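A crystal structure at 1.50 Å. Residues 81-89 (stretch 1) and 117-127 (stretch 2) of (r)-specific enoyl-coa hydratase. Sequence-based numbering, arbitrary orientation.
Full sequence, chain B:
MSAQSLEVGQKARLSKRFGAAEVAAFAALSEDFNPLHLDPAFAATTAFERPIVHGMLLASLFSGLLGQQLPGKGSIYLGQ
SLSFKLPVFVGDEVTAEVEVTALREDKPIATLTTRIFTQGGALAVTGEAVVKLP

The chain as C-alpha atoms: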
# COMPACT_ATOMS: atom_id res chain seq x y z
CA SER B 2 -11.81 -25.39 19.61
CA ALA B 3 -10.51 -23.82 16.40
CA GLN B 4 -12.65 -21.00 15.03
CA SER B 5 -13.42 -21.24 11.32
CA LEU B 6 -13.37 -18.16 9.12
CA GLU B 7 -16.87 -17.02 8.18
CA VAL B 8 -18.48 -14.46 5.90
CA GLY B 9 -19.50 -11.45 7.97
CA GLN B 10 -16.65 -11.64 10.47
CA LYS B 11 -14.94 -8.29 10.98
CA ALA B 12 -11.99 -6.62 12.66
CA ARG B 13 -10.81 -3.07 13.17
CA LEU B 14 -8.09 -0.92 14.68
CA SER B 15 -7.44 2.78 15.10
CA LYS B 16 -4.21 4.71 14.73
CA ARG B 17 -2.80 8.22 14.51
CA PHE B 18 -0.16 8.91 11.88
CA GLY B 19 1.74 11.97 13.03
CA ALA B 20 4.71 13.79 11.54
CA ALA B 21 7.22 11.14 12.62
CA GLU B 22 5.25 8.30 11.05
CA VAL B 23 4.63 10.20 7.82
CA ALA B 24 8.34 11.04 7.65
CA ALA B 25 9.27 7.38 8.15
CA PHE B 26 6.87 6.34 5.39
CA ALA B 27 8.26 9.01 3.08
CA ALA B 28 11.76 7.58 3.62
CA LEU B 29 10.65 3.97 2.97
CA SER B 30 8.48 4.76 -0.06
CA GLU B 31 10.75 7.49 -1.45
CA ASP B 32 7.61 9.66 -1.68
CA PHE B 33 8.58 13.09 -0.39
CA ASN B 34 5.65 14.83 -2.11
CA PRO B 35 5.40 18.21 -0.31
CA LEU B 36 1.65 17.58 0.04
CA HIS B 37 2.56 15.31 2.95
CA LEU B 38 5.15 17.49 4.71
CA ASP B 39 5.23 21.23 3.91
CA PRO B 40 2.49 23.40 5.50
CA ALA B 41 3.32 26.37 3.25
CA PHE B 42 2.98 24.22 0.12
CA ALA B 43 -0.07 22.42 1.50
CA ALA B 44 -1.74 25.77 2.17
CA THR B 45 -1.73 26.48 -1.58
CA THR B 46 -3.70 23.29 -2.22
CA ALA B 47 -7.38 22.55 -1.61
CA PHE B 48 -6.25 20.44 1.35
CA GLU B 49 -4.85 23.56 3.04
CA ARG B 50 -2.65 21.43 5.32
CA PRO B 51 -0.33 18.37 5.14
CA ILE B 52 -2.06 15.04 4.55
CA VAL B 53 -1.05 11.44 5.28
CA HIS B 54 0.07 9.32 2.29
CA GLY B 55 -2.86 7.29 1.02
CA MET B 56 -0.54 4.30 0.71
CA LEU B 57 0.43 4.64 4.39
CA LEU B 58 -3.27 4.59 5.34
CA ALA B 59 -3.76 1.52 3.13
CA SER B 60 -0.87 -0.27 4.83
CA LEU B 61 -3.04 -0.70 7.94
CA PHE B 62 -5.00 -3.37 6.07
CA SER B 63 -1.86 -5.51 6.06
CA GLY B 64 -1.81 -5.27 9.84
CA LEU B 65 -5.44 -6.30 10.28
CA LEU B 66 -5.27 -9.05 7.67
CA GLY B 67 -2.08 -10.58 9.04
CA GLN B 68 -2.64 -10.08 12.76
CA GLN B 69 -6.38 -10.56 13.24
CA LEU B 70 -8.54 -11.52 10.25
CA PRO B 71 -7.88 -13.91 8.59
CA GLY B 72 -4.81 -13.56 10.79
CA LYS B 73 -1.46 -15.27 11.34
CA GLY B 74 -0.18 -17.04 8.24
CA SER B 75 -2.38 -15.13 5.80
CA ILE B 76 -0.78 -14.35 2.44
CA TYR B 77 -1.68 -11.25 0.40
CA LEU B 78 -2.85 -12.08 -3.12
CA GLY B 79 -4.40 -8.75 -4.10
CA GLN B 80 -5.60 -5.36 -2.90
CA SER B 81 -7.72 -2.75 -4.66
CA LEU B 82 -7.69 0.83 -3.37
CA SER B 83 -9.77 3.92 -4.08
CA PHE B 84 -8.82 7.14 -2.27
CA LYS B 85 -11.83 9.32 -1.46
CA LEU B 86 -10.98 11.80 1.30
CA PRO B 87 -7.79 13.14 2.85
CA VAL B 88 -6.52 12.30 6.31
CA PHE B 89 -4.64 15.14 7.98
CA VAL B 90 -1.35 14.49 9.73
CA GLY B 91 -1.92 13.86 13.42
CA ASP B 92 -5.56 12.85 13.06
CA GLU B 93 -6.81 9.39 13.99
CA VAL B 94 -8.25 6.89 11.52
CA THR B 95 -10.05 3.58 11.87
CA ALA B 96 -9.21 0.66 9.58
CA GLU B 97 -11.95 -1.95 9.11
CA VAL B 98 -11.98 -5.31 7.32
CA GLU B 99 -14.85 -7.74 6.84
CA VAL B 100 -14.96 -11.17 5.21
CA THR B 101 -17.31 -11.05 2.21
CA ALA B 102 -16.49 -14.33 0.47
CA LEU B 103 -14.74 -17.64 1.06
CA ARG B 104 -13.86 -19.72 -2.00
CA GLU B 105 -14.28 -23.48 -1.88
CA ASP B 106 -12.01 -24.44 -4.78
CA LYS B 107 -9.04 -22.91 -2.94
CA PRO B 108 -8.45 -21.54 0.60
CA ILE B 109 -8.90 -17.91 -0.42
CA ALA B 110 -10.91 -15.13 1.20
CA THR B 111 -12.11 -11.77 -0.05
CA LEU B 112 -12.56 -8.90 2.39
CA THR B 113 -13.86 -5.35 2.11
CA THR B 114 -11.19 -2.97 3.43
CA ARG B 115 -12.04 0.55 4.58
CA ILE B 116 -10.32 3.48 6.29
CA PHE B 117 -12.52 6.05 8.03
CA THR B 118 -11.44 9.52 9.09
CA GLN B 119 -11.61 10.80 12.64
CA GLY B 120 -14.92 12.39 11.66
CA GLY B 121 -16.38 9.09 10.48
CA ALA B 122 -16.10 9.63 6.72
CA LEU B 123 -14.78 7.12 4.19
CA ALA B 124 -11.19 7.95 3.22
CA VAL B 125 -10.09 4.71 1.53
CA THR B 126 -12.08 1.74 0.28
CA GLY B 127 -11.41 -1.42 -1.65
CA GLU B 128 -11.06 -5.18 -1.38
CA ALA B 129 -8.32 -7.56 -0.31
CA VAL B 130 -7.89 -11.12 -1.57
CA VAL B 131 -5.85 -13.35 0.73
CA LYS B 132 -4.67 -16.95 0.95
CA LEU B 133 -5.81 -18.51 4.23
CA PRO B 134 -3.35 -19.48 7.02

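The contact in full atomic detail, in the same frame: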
# COMPACT_ATOMS: atom_id res chain seq x y z
N SER B 81 -7.25 -3.85 -3.83
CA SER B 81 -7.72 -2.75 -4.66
C SER B 81 -7.91 -1.57 -3.72
O SER B 81 -8.35 -1.74 -2.58
CB SER B 81 -9.04 -3.10 -5.36
OG SER B 81 -10.08 -3.32 -4.44
N LEU B 82 -7.58 -0.37 -4.19
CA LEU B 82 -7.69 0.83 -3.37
C LEU B 82 -8.25 2.02 -4.13
O LEU B 82 -7.85 2.29 -5.26
CB LEU B 82 -6.31 1.22 -2.83
CG LEU B 82 -5.58 0.18 -2.00
CD1 LEU B 82 -4.10 0.53 -1.94
CD2 LEU B 82 -6.18 0.09 -0.61
N SER B 83 -9.19 2.72 -3.51
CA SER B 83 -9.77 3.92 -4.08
C SER B 83 -9.67 4.95 -2.96
O SER B 83 -10.14 4.71 -1.84
CB SER B 83 -11.22 3.69 -4.48
OG SER B 83 -11.31 2.76 -5.55
N PHE B 84 -9.03 6.08 -3.25
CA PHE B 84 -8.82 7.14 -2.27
C PHE B 84 -9.90 8.20 -2.44
O PHE B 84 -10.00 8.83 -3.49
CB PHE B 84 -7.41 7.69 -2.43
CG PHE B 84 -6.35 6.62 -2.36
CD1 PHE B 84 -5.86 6.02 -3.51
CD2 PHE B 84 -5.88 6.19 -1.12
CE1 PHE B 84 -4.91 4.99 -3.44
CE2 PHE B 84 -4.93 5.16 -1.03
CZ PHE B 84 -4.45 4.56 -2.20
N LYS B 85 -10.69 8.40 -1.40
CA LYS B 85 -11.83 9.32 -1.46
C LYS B 85 -11.72 10.64 -0.70
O LYS B 85 -12.19 11.67 -1.18
CB LYS B 85 -13.08 8.58 -0.99
CG LYS B 85 -13.35 7.26 -1.71
CD LYS B 85 -13.48 7.47 -3.21
CE LYS B 85 -13.86 6.19 -3.94
NZ LYS B 85 -13.97 6.42 -5.41
N LEU B 86 -11.13 10.60 0.48
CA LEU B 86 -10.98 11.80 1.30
C LEU B 86 -9.60 11.83 1.93
O LEU B 86 -8.98 10.79 2.15
CB LEU B 86 -12.04 11.85 2.40
CG LEU B 86 -13.48 12.15 1.98
CD1 LEU B 86 -14.40 11.94 3.18
CD2 LEU B 86 -13.59 13.58 1.47
N PRO B 87 -9.11 13.03 2.23
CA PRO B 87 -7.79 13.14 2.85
C PRO B 87 -7.81 12.94 4.35
O PRO B 87 -8.83 13.15 5.01
CB PRO B 87 -7.38 14.56 2.48
CG PRO B 87 -8.68 15.30 2.61
CD PRO B 87 -9.67 14.36 1.93
N VAL B 88 -6.69 12.48 4.88
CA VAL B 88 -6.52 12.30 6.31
C VAL B 88 -5.39 13.27 6.66
O VAL B 88 -4.31 13.21 6.08
CB VAL B 88 -6.09 10.87 6.66
CG1 VAL B 88 -5.63 10.81 8.11
CG2 VAL B 88 -7.25 9.91 6.44
N PHE B 89 -5.65 14.17 7.60
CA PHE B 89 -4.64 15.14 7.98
C PHE B 89 -3.65 14.58 8.99
O PHE B 89 -4.01 13.80 9.87
CB PHE B 89 -5.34 16.40 8.49
CG PHE B 89 -6.19 17.05 7.45
CD1 PHE B 89 -5.60 17.64 6.33
CD2 PHE B 89 -7.58 17.01 7.53
CE1 PHE B 89 -6.38 18.17 5.31
CE2 PHE B 89 -8.37 17.54 6.51
CZ PHE B 89 -7.77 18.12 5.40
N PHE B 117 -11.63 4.94 7.72
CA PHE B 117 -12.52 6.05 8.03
C PHE B 117 -11.75 7.14 8.76
O PHE B 117 -10.87 6.85 9.56
CB PHE B 117 -13.69 5.60 8.93
CG PHE B 117 -14.76 4.84 8.20
CD1 PHE B 117 -14.68 3.46 8.08
CD2 PHE B 117 -15.82 5.51 7.60
CE1 PHE B 117 -15.66 2.75 7.37
CE2 PHE B 117 -16.80 4.81 6.89
CZ PHE B 117 -16.71 3.43 6.78
N THR B 118 -12.09 8.38 8.46
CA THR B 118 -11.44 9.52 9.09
C THR B 118 -11.90 9.63 10.53
O THR B 118 -12.79 8.91 10.98
CB THR B 118 -11.82 10.83 8.40
OG1 THR B 118 -13.23 11.07 8.58
CG2 THR B 118 -11.50 10.78 6.92
N GLN B 119 -11.28 10.55 11.25
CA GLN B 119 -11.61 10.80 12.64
C GLN B 119 -13.08 11.24 12.74
O GLN B 119 -13.76 10.95 13.72
CB GLN B 119 -10.68 11.89 13.18
CG GLN B 119 -10.79 12.18 14.65
CD GLN B 119 -9.66 13.07 15.11
OE1 GLN B 119 -8.50 12.68 15.07
NE2 GLN B 119 -10.00 14.28 15.53
N GLY B 120 -13.55 11.91 11.70
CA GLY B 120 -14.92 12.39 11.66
C GLY B 120 -15.94 11.36 11.19
O GLY B 120 -17.13 11.67 11.08
N GLY B 121 -15.48 10.15 10.91
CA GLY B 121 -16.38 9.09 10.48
C GLY B 121 -16.71 9.02 9.00
O GLY B 121 -17.70 8.39 8.62
N ALA B 122 -15.88 9.63 8.17
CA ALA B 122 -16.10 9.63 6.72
C ALA B 122 -15.13 8.68 6.03
O ALA B 122 -13.99 8.51 6.46
CB ALA B 122 -15.94 11.04 6.16
N LEU B 123 -15.59 8.08 4.94
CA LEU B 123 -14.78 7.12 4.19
C LEU B 123 -13.61 7.79 3.47
O LEU B 123 -13.81 8.63 2.60
CB LEU B 123 -15.66 6.39 3.17
CG LEU B 123 -15.02 5.18 2.48
CD1 LEU B 123 -14.66 4.12 3.50
CD2 LEU B 123 -16.00 4.62 1.45
N ALA B 124 -12.40 7.39 3.83
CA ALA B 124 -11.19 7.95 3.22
C ALA B 124 -10.58 7.02 2.17
O ALA B 124 -10.07 7.48 1.15
CB ALA B 124 -10.17 8.26 4.30
N VAL B 125 -10.63 5.72 2.44
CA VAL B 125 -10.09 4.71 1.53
C VAL B 125 -11.00 3.50 1.54
O VAL B 125 -11.47 3.08 2.59
CB VAL B 125 -8.68 4.25 1.97
CG1 VAL B 125 -8.08 3.30 0.93
CG2 VAL B 125 -7.77 5.45 2.19
N THR B 126 -11.25 2.94 0.36
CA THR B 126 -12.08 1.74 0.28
C THR B 126 -11.56 0.82 -0.80
O THR B 126 -10.86 1.24 -1.72
CB THR B 126 -13.56 2.10 0.01
OG1 THR B 126 -14.36 0.91 0.14
CG2 THR B 126 -13.74 2.69 -1.38
N GLY B 127 -11.87 -0.46 -0.67
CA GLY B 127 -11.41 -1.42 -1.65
C GLY B 127 -11.63 -2.83 -1.14
O GLY B 127 -12.39 -3.04 -0.20
O HOH W 1 -11.17 0.18 -4.58
O HOH W 2 -7.54 8.89 0.76

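The carbonyl oxygen of Ala 124 is the most heavily used atom in this contact: it accepts from two successive backbone amides of the other stretch and from a water. Lys 85 N donates to Ala 124 O at 2.8 Å with a nearly straight N-H...O angle of 164°, while Leu 86 N reaches the same Ala 124 O at 3.4 Å, a weak bond though well aligned. Water 2 adds a third donor, 2.9 Å from Ala 124 O, and also donates to Leu 86 O at 2.8 Å. The sharing accompanies a break in the regular pattern. Lys 85 and Ala 124 both have psi near -40°, far from the extended values of their neighbors, so consecutive amides of the first stretch can converge on one acceptor.

Beyond this irregularity the strands 81-84 and 123-127 run antiparallel, with 153° between their directions. Ser 83 and Thr 126 form the hydrogen-bonded pair: Ser 83 N donates to Thr 126 O at 2.9 Å, and Thr 126 N returns a bond to Ser 83 O at 3.0 Å. Phe 84 and Val 125 are the adjoining non-hydrogen-bonded pair, their CA atoms 4.7 Å apart. CA-H...O contacts supplement the amide bonds, with Val 125 CA 3.4 Å from Ser 83 O and Gly 127 CA 3.2 Å from Ser 81 O. The latter approach depends on glycine, since a CB on Gly 127 would lie 1.8 Å from Ser 81 O, a severe clash.

The two sheet faces differ in chemistry. On the face bearing Ser 83 and Thr 126, small hydroxyl side chains suit a partly exposed position: Ser 83 CB packs 4.1 Å from Thr 126 CG2, while Ser 83 OG hydrogen-bonds water 1 at 2.8 Å. That water donates to Thr 126 O at 3.1 Å, linking side chain to backbone across the strands. The face carrying Phe 84 and Val 125 is apolar. Phe 84 CD2 lies 3.9 Å from Val 125 CG2, an oblique approach to the ring, and Leu 82 CD2 meets Val 125 CG1 at 4.0 Å. Val 125 CG1 touches both neighbors, since it also lies 4.2 Å from Phe 84 CD2, while CG2 packs against the ring alone.

Past the strand, Leu 86 points toward the second stretch and places CD1 3.5 Å from Ala 122 CB; the short alanine side chain leaves room for this approach. Ala 124 likewise lets Val 88 come near, with Val 88 CG2 4.0 Å from Ala 124 CB. Lys 85 starts toward the partner but its end leads away, so its aliphatic part can pack, CB lying 3.7 Å from Leu 123 O, while the amine remains free of the interface.

The second stretch is shaped by a type I turn from Thr 118 to Gly 121. Thr 118 serves it with its hydroxyl, accepting from Ala 122 N at 3.0 Å to OG1, while its methyl CG2 sits 4.0 Å from Pro 87 O. Gly 121 adopts a positive phi of 85°, where a CB would jam against the preceding carbonyl oxygen.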